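Long-range contacts in outer membrane protein assembly factor BamA (Haemophilus ducreyi, PDB 4K3C), which probably takes part in assembling and inserting beta-barrel proteins into the outer membrane, here as its barrel with the last two POTRA domains: residues A[505-510]-A[522-527]; A[396-401]-A[489-494]; A[437-442]-A[452-457]. All coordinates share one frame; numbering follows the deposited sequence.

Contact 1: A[505-510]-A[522-527]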
loop_
_atom_site.group_PDB
_atom_site.type_symbol
_atom_site.label_atom_id
_atom_site.label_comp_id
_atom_site.label_asym_id
_atom_site.label_seq_id
_atom_site.Cartn_x
_atom_site.Cartn_y
_atom_site.Cartn_z
ATOM N N LEU A 505 -18.079 4.807 -4.336
ATOM C CA LEU A 505 -18.788 5.912 -3.703
ATOM C C LEU A 505 -18.690 5.744 -2.201
ATOM O O LEU A 505 -18.775 4.626 -1.689
ATOM C CB LEU A 505 -20.261 5.913 -4.081
ATOM C CG LEU A 505 -20.635 5.955 -5.557
ATOM C CD1 LEU A 505 -20.512 4.587 -6.194
ATOM C CD2 LEU A 505 -22.040 6.461 -5.677
ATOM N N SER A 506 -18.504 6.845 -1.485
ATOM C CA SER A 506 -18.591 6.799 -0.028
ATOM C C SER A 506 -19.288 8.041 0.509
ATOM O O SER A 506 -18.948 9.169 0.162
ATOM C CB SER A 506 -17.220 6.578 0.630
ATOM O OG SER A 506 -16.455 7.757 0.687
ATOM N N PHE A 507 -20.288 7.821 1.343
ATOM C CA PHE A 507 -21.068 8.919 1.874
ATOM C C PHE A 507 -20.919 9.052 3.395
ATOM O O PHE A 507 -20.422 8.151 4.079
ATOM C CB PHE A 507 -22.528 8.762 1.459
ATOM C CG PHE A 507 -22.714 8.629 -0.027
ATOM C CD1 PHE A 507 -22.671 7.380 -0.641
ATOM C CD2 PHE A 507 -22.931 9.754 -0.814
ATOM C CE1 PHE A 507 -22.847 7.254 -2.012
ATOM C CE2 PHE A 507 -23.109 9.640 -2.183
ATOM C CZ PHE A 507 -23.066 8.388 -2.788
ATOM N N SER A 508 -21.335 10.197 3.910
ATOM C CA SER A 508 -21.197 10.507 5.309
ATOM C C SER A 508 -22.195 11.600 5.594
ATOM O O SER A 508 -22.289 12.570 4.837
ATOM C CB SER A 508 -19.791 11.028 5.608
ATOM O OG SER A 508 -19.824 12.374 6.089
ATOM N N TYR A 509 -22.972 11.427 6.658
ATOM C CA TYR A 509 -23.735 12.528 7.219
ATOM C C TYR A 509 -23.258 12.591 8.634
ATOM O O TYR A 509 -23.346 11.609 9.359
ATOM C CB TYR A 509 -25.238 12.257 7.187
ATOM C CG TYR A 509 -26.095 13.485 7.448
ATOM C CD1 TYR A 509 -25.880 14.287 8.561
ATOM C CD2 TYR A 509 -27.111 13.842 6.575
ATOM C CE1 TYR A 509 -26.650 15.400 8.799
ATOM C CE2 TYR A 509 -27.889 14.952 6.811
ATOM C CZ TYR A 509 -27.653 15.728 7.929
ATOM O OH TYR A 509 -28.425 16.841 8.178
ATOM N N ALA A 510 -22.737 13.734 9.040
ATOM C CA ALA A 510 -22.232 13.807 10.393
ATOM C C ALA A 510 -22.690 15.075 11.058
ATOM O O ALA A 510 -22.818 16.120 10.417
ATOM C CB ALA A 510 -20.700 13.670 10.430
ATOM N N GLU A 522 -19.373 21.143 7.538
ATOM C CA GLU A 522 -19.916 20.586 6.300
ATOM C C GLU A 522 -20.428 19.178 6.595
ATOM O O GLU A 522 -19.683 18.204 6.498
ATOM C CB GLU A 522 -18.825 20.545 5.232
ATOM C CG GLU A 522 -19.148 19.798 3.949
ATOM C CD GLU A 522 -17.967 19.776 2.982
ATOM O OE1 GLU A 522 -16.854 19.350 3.387
ATOM O OE2 GLU A 522 -18.149 20.202 1.819
ATOM N N GLN A 523 -21.701 19.090 6.970
ATOM C CA GLN A 523 -22.325 17.853 7.434
ATOM C C GLN A 523 -22.355 16.717 6.421
ATOM O O GLN A 523 -21.978 15.579 6.725
ATOM C CB GLN A 523 -23.755 18.135 7.869
ATOM C CG GLN A 523 -23.890 19.400 8.649
ATOM C CD GLN A 523 -25.157 19.432 9.444
ATOM O OE1 GLN A 523 -26.233 19.699 8.909
ATOM N NE2 GLN A 523 -25.045 19.146 10.730
ATOM N N PHE A 524 -22.845 17.006 5.226
ATOM C CA PHE A 524 -22.874 15.974 4.212
ATOM C C PHE A 524 -21.600 16.047 3.377
ATOM O O PHE A 524 -21.186 17.108 2.923
ATOM C CB PHE A 524 -24.128 16.081 3.354
ATOM C CG PHE A 524 -24.280 14.966 2.377
ATOM C CD1 PHE A 524 -24.562 13.685 2.814
ATOM C CD2 PHE A 524 -24.144 15.197 1.014
ATOM C CE1 PHE A 524 -24.711 12.645 1.909
ATOM C CE2 PHE A 524 -24.290 14.171 0.100
ATOM C CZ PHE A 524 -24.576 12.888 0.547
ATOM N N GLN A 525 -20.971 14.901 3.204
ATOM C CA GLN A 525 -19.722 14.810 2.498
ATOM C C GLN A 525 -19.744 13.504 1.712
ATOM O O GLN A 525 -20.472 12.585 2.067
ATOM C CB GLN A 525 -18.566 14.859 3.498
ATOM C CG GLN A 525 -18.462 16.194 4.238
ATOM C CD GLN A 525 -17.715 16.102 5.557
ATOM O OE1 GLN A 525 -17.961 15.202 6.370
ATOM N NE2 GLN A 525 -16.817 17.056 5.790
ATOM N N PHE A 526 -18.975 13.411 0.635
ATOM C CA PHE A 526 -19.080 12.244 -0.234
ATOM C C PHE A 526 -17.944 12.245 -1.224
ATOM O O PHE A 526 -17.495 13.310 -1.624
ATOM C CB PHE A 526 -20.385 12.303 -1.031
ATOM C CG PHE A 526 -20.411 13.412 -2.039
ATOM C CD1 PHE A 526 -20.713 14.717 -1.649
ATOM C CD2 PHE A 526 -20.116 13.164 -3.366
ATOM C CE1 PHE A 526 -20.719 15.753 -2.557
ATOM C CE2 PHE A 526 -20.122 14.195 -4.290
ATOM C CZ PHE A 526 -20.425 15.488 -3.884
ATOM N N THR A 527 -17.480 11.072 -1.637
ATOM C CA THR A 527 -16.695 11.025 -2.860
ATOM C C THR A 527 -17.203 9.990 -3.852
ATOM O O THR A 527 -17.884 9.023 -3.491
ATOM C CB THR A 527 -15.178 10.841 -2.642
ATOM O OG1 THR A 527 -14.927 9.582 -2.019
ATOM C CG2 THR A 527 -14.617 11.963 -1.823
#
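F507 and F524 meet across the last two strands of the BamA barrel, an antiparallel hairpin of strands 503-512 and 521-531. The strand axes run 171° apart. The packed side carries S506, S508, Q525 and T527 and faces the barrel interior. S508 and Q525 are buried there. S508 OG lies 3.4 Å from Q525 OE1, which is only a weak hydrogen bond. The stronger partner of Q525 OE1 is the backbone N of G400, so the amide links the barrel wall to loop 6. M395 of that loop also touches S506 and T527.

The opposite face carries F507, Y509, F524 and F526, and is more exposed. It is consistent with a surface turned to the membrane. F524 has CG anti to its backbone N (chi1 -174°), and its side chain lies beside that of F507, pointing the same way. The contact is CZ of F524 to CD2 of F507, 3.8 Å. The same CD2 of F507 lies 3.6 Å from CB of F526, whose ring then leads away from the contact. Y509 and Q523 run side by side near the hairpin end, but Y509 OH and Q523 OE1 are 3.7 Å apart and not bonded.

Backbone bonds join the two strands between these faces. S506 pairs with T527 in both directions. At S508 and Q525 the two bonds differ: Q525 N to S508 O is nearly straight (165°), while S508 N to Q525 O is weak. The last bond, A510 N to Q523 O, is 3.1 Å long, and its donor sits above the plane of the Q523 carbonyl.

Contact 2: A[396-401]-A[489-494]; sequences GSLRGF and RASAGI
S491 and R399 share the one hydrogen bond of this contact, between the barrel wall and the tip of loop 6. L398 to F401 read LRGF, the version here of the VRGF/Y motif of the Omp85 family. S491 OG donates to R399 O over 2.8 Å. It approaches from above the carbonyl plane, 41° out of it. The tip is a type II beta turn from L398 to F401, closed by F401 N to L398 O. G400 takes its third position with a positive phi of 84°.

The remaining contacts are van der Waals packing. L398 presents its two methyls to different residues: CD1 lies 3.9 Å from CB of R489, and CD2 lies 3.6 Å from OG of S491. CD1 of L398 also sits over one face of the F401 ring, toward its rim. F401 crosses the R489 side chain at about a right angle, with CZ 3.9 Å from CB of R489. The edge of the ring meets the backbone: A490 O lies in its plane, 3.8 Å from CE1 of F401. R489 thus gives its aliphatic part to the loop, while its chain bends at chi2 and chi3 and its end leads away.

The charges of both arginines are met outside the pair. R489 NH1 forms a salt bridge with D519. R399 NE forms one with D460 of strand 453-465, where F458 also makes a cation-pi contact with R399. The turn is thus held inside the barrel against strands 453-465, 489-500, 503-512 and 521-531, with R399 touching S508 and A510 and F401 touching P512 and I521.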
loop_
_atom_site.group_PDB
_atom_site.type_symbol
_atom_site.label_atom_id
_atom_site.label_comp_id
_atom_site.label_asym_id
_atom_site.label_seq_id
_atom_site.Cartn_x
_atom_site.Cartn_y
_atom_site.Cartn_z
ATOM N N GLY A 396 -11.715 11.215 6.451
ATOM C CA GLY A 396 -10.319 10.912 6.680
ATOM C C GLY A 396 -9.741 11.546 7.930
ATOM O O GLY A 396 -8.788 11.014 8.495
ATOM N N SER A 397 -10.290 12.672 8.376
ATOM C CA SER A 397 -9.889 13.182 9.682
ATOM C C SER A 397 -11.040 13.543 10.629
ATOM O O SER A 397 -11.032 13.120 11.783
ATOM C CB SER A 397 -8.878 14.328 9.563
ATOM O OG SER A 397 -9.496 15.541 9.187
ATOM N N LEU A 398 -12.014 14.323 10.166
ATOM C CA LEU A 398 -13.093 14.767 11.049
ATOM C C LEU A 398 -14.367 15.019 10.282
ATOM O O LEU A 398 -14.660 16.150 9.921
ATOM C CB LEU A 398 -12.701 16.052 11.777
ATOM C CG LEU A 398 -13.141 16.270 13.225
ATOM C CD1 LEU A 398 -13.090 17.743 13.552
ATOM C CD2 LEU A 398 -14.504 15.721 13.473
ATOM N N ARG A 399 -15.150 13.974 10.060
ATOM C CA ARG A 399 -16.385 14.146 9.322
ATOM C C ARG A 399 -17.322 15.204 9.939
ATOM O O ARG A 399 -17.248 15.487 11.129
ATOM C CB ARG A 399 -17.032 12.791 9.117
ATOM C CG ARG A 399 -16.161 11.933 8.220
ATOM C CD ARG A 399 -16.684 10.527 8.052
ATOM N NE ARG A 399 -16.226 9.655 9.129
ATOM C CZ ARG A 399 -16.043 8.349 8.996
ATOM N NH1 ARG A 399 -15.618 7.635 10.037
ATOM N NH2 ARG A 399 -16.280 7.764 7.821
ATOM N N GLY A 400 -18.150 15.841 9.115
ATOM C CA GLY A 400 -18.966 16.943 9.593
ATOM C C GLY A 400 -18.249 18.291 9.604
ATOM O O GLY A 400 -18.875 19.342 9.499
ATOM N N PHE A 401 -16.934 18.288 9.740
ATOM C CA PHE A 401 -16.208 19.534 9.522
ATOM C C PHE A 401 -15.641 19.590 8.095
ATOM O O PHE A 401 -15.281 18.560 7.521
ATOM C CB PHE A 401 -15.126 19.723 10.582
ATOM C CG PHE A 401 -15.666 19.780 11.988
ATOM C CD1 PHE A 401 -16.163 18.640 12.600
ATOM C CD2 PHE A 401 -15.683 20.969 12.695
ATOM C CE1 PHE A 401 -16.653 18.686 13.881
ATOM C CE2 PHE A 401 -16.173 21.012 13.983
ATOM C CZ PHE A 401 -16.662 19.869 14.573
ATOM N N ARG A 489 -12.144 18.761 18.734
ATOM C CA ARG A 489 -13.476 18.715 18.174
ATOM C C ARG A 489 -13.819 17.289 17.871
ATOM O O ARG A 489 -12.932 16.441 17.739
ATOM C CB ARG A 489 -13.558 19.570 16.919
ATOM C CG ARG A 489 -13.707 21.038 17.244
ATOM C CD ARG A 489 -12.874 21.874 16.345
ATOM N NE ARG A 489 -11.629 22.302 16.963
ATOM C CZ ARG A 489 -11.080 23.493 16.737
ATOM N NH1 ARG A 489 -11.705 24.347 15.941
ATOM N NH2 ARG A 489 -9.920 23.833 17.293
ATOM N N ALA A 490 -15.109 17.024 17.774
ATOM C CA ALA A 490 -15.551 15.690 17.500
ATOM C C ALA A 490 -16.948 15.684 16.903
ATOM O O ALA A 490 -17.689 16.653 16.973
ATOM C CB ALA A 490 -15.509 14.898 18.747
ATOM N N SER A 491 -17.301 14.563 16.308
ATOM C CA SER A 491 -18.563 14.454 15.630
ATOM C C SER A 491 -19.029 13.023 15.664
ATOM O O SER A 491 -18.243 12.110 15.942
ATOM C CB SER A 491 -18.392 14.873 14.172
ATOM O OG SER A 491 -17.600 13.941 13.440
ATOM N N ALA A 492 -20.302 12.828 15.344
ATOM C CA ALA A 492 -20.856 11.489 15.228
ATOM C C ALA A 492 -21.784 11.388 14.018
ATOM O O ALA A 492 -22.499 12.348 13.691
ATOM C CB ALA A 492 -21.580 11.132 16.473
ATOM N N GLY A 493 -21.768 10.246 13.333
ATOM C CA GLY A 493 -22.624 10.137 12.172
ATOM C C GLY A 493 -22.886 8.761 11.625
ATOM O O GLY A 493 -22.479 7.755 12.204
ATOM N N ILE A 494 -23.618 8.744 10.519
ATOM C CA ILE A 494 -23.782 7.575 9.660
ATOM C C ILE A 494 -22.808 7.707 8.498
ATOM O O ILE A 494 -22.413 8.806 8.117
ATOM C CB ILE A 494 -25.198 7.508 9.053
ATOM C CG1 ILE A 494 -26.238 7.833 10.116
ATOM C CG2 ILE A 494 -25.490 6.128 8.472
ATOM C CD1 ILE A 494 -26.260 6.853 11.246
#

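Contact 3: A[437-442]-A[452-457]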
loop_
_atom_site.group_PDB
_atom_site.type_symbol
_atom_site.label_atom_id
_atom_site.label_comp_id
_atom_site.label_asym_id
_atom_site.label_seq_id
_atom_site.Cartn_x
_atom_site.Cartn_y
_atom_site.Cartn_z
ATOM N N GLU A 437 -15.827 3.366 15.055
ATOM C CA GLU A 437 -17.090 3.121 14.369
ATOM C C GLU A 437 -17.629 1.719 14.497
ATOM O O GLU A 437 -16.872 0.756 14.538
ATOM C CB GLU A 437 -17.043 3.534 12.889
ATOM C CG GLU A 437 -15.880 3.049 12.047
ATOM C CD GLU A 437 -15.684 3.914 10.781
ATOM O OE1 GLU A 437 -14.556 4.440 10.607
ATOM O OE2 GLU A 437 -16.646 4.076 9.974
ATOM N N LEU A 438 -18.955 1.623 14.564
ATOM C CA LEU A 438 -19.644 0.338 14.479
ATOM C C LEU A 438 -20.117 0.091 13.050
ATOM O O LEU A 438 -21.006 0.771 12.561
ATOM C CB LEU A 438 -20.865 0.294 15.406
ATOM C CG LEU A 438 -21.194 -1.053 16.062
ATOM C CD1 LEU A 438 -22.666 -1.244 16.114
ATOM C CD2 LEU A 438 -20.533 -2.232 15.376
ATOM N N ILE A 439 -19.522 -0.897 12.395
ATOM C CA ILE A 439 -19.990 -1.353 11.098
ATOM C C ILE A 439 -21.114 -2.348 11.272
ATOM O O ILE A 439 -20.913 -3.433 11.796
ATOM C CB ILE A 439 -18.891 -2.096 10.385
ATOM C CG1 ILE A 439 -17.724 -1.161 10.134
ATOM C CG2 ILE A 439 -19.402 -2.669 9.119
ATOM C CD1 ILE A 439 -16.504 -1.886 9.701
ATOM N N ILE A 440 -22.305 -1.998 10.830
ATOM C CA ILE A 440 -23.413 -2.927 10.949
ATOM C C ILE A 440 -23.808 -3.387 9.548
ATOM O O ILE A 440 -23.428 -2.762 8.561
ATOM C CB ILE A 440 -24.606 -2.289 11.709
ATOM C CG1 ILE A 440 -25.458 -1.428 10.766
ATOM C CG2 ILE A 440 -24.102 -1.472 12.883
ATOM C CD1 ILE A 440 -24.913 -0.025 10.560
ATOM N N PRO A 441 -24.539 -4.506 9.448
ATOM C CA PRO A 441 -24.997 -4.960 8.131
ATOM C C PRO A 441 -25.851 -3.901 7.451
ATOM O O PRO A 441 -26.625 -3.222 8.144
ATOM C CB PRO A 441 -25.863 -6.169 8.474
ATOM C CG PRO A 441 -25.288 -6.682 9.755
ATOM C CD PRO A 441 -24.874 -5.471 10.513
ATOM N N ALA A 442 -25.714 -3.770 6.130
ATOM C CA ALA A 442 -26.468 -2.784 5.360
ATOM C C ALA A 442 -27.897 -3.230 5.221
ATOM O O ALA A 442 -28.151 -4.299 4.661
ATOM C CB ALA A 442 -25.868 -2.628 3.997
ATOM N N ASN A 452 -19.572 -5.269 -0.896
ATOM C CA ASN A 452 -19.704 -4.184 -1.853
ATOM C C ASN A 452 -20.362 -2.969 -1.223
ATOM O O ASN A 452 -20.250 -1.898 -1.753
ATOM C CB ASN A 452 -20.440 -4.594 -3.124
ATOM C CG ASN A 452 -19.604 -5.422 -4.053
ATOM O OD1 ASN A 452 -18.391 -5.400 -3.993
ATOM N ND2 ASN A 452 -20.255 -6.144 -4.936
ATOM N N VAL A 453 -21.023 -3.126 -0.080
ATOM C CA VAL A 453 -21.484 -1.983 0.698
ATOM C C VAL A 453 -21.240 -2.170 2.188
ATOM O O VAL A 453 -21.433 -3.261 2.732
ATOM C CB VAL A 453 -22.958 -1.672 0.432
ATOM C CG1 VAL A 453 -23.613 -2.862 -0.237
ATOM C CG2 VAL A 453 -23.659 -1.253 1.720
ATOM N N ARG A 454 -20.792 -1.082 2.810
ATOM C CA ARG A 454 -20.408 -1.026 4.204
ATOM C C ARG A 454 -21.099 0.150 4.891
ATOM O O ARG A 454 -20.750 1.309 4.668
ATOM C CB ARG A 454 -18.887 -0.883 4.308
ATOM C CG ARG A 454 -18.372 -0.325 5.638
ATOM C CD ARG A 454 -17.004 -0.880 5.965
ATOM N NE ARG A 454 -17.098 -2.300 6.275
ATOM C CZ ARG A 454 -16.069 -3.045 6.656
ATOM N NH1 ARG A 454 -16.251 -4.328 6.938
ATOM N NH2 ARG A 454 -14.867 -2.500 6.773
ATOM N N THR A 455 -22.089 -0.147 5.723
ATOM C CA THR A 455 -22.741 0.888 6.503
ATOM C C THR A 455 -22.162 0.909 7.917
ATOM O O THR A 455 -21.769 -0.130 8.436
ATOM C CB THR A 455 -24.240 0.649 6.566
ATOM O OG1 THR A 455 -24.472 -0.675 7.049
ATOM C CG2 THR A 455 -24.842 0.785 5.181
ATOM N N SER A 456 -22.097 2.089 8.531
ATOM C CA SER A 456 -21.458 2.228 9.831
ATOM C C SER A 456 -21.945 3.448 10.589
ATOM O O SER A 456 -22.575 4.333 10.020
ATOM C CB SER A 456 -19.946 2.319 9.663
ATOM O OG SER A 456 -19.590 3.425 8.850
ATOM N N VAL A 457 -21.648 3.487 11.880
ATOM C CA VAL A 457 -21.968 4.629 12.720
ATOM C C VAL A 457 -20.715 4.933 13.496
ATOM O O VAL A 457 -20.072 4.020 14.025
ATOM C CB VAL A 457 -23.117 4.317 13.678
ATOM C CG1 VAL A 457 -23.209 5.374 14.763
ATOM C CG2 VAL A 457 -24.436 4.212 12.895
#
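I439 lies on R454 across an antiparallel hairpin of the barrel wall, formed by strands 430-440 and 453-465. The two side chains cross obliquely. CD1 of I439 sits 3.3 Å above the plane of the R454 guanidinium, over its centre. R454 starts with CG anti to its backbone N (chi1 159°), then bends at chi2 and chi3. Its NH2 donates to P325 O, which ties down the end of the flat group.

I440 and T455 are turned at about a right angle to each other. T455 OG1 donates to I440 O, 2.8 Å away, from above the carbonyl plane. The backbone bond from I440 N to T455 O is weak. The threonine hydroxyl thus adds a second link beside that weak bond. Past P441 the chain comes back, and A442 CB packs 3.5 Å from CG2 of V453.

At the other end pairing is regular, with L438 and V457 bonded both ways. E437 starts out toward strand 453-465, its chain extended beyond CG, and its OE2 reaches S456. There S456 OG donates to E437 OE2 over 3.2 Å, meeting it nearly along its C-O axis.

From the N terminus, the chain leaves the POTRA part and builds most of the barrel before loop 6 enters its interior at 396-401. That segment opens contact 2. Contact 3 opens and closes next, at 437-442 and 452-457, wholly within the span of contact 2. Contact 2 then closes at 489-494, and contact 1 follows in series as the final hairpin. Contacts 1 and 3 do not touch; their nearest atoms are about 7 Å apart. Contact 2 joins them: R399 makes a long, weak ion pair with E437, and Y509 N bonds to I494 O. Together they tie loop 6 to the barrel's last five strands.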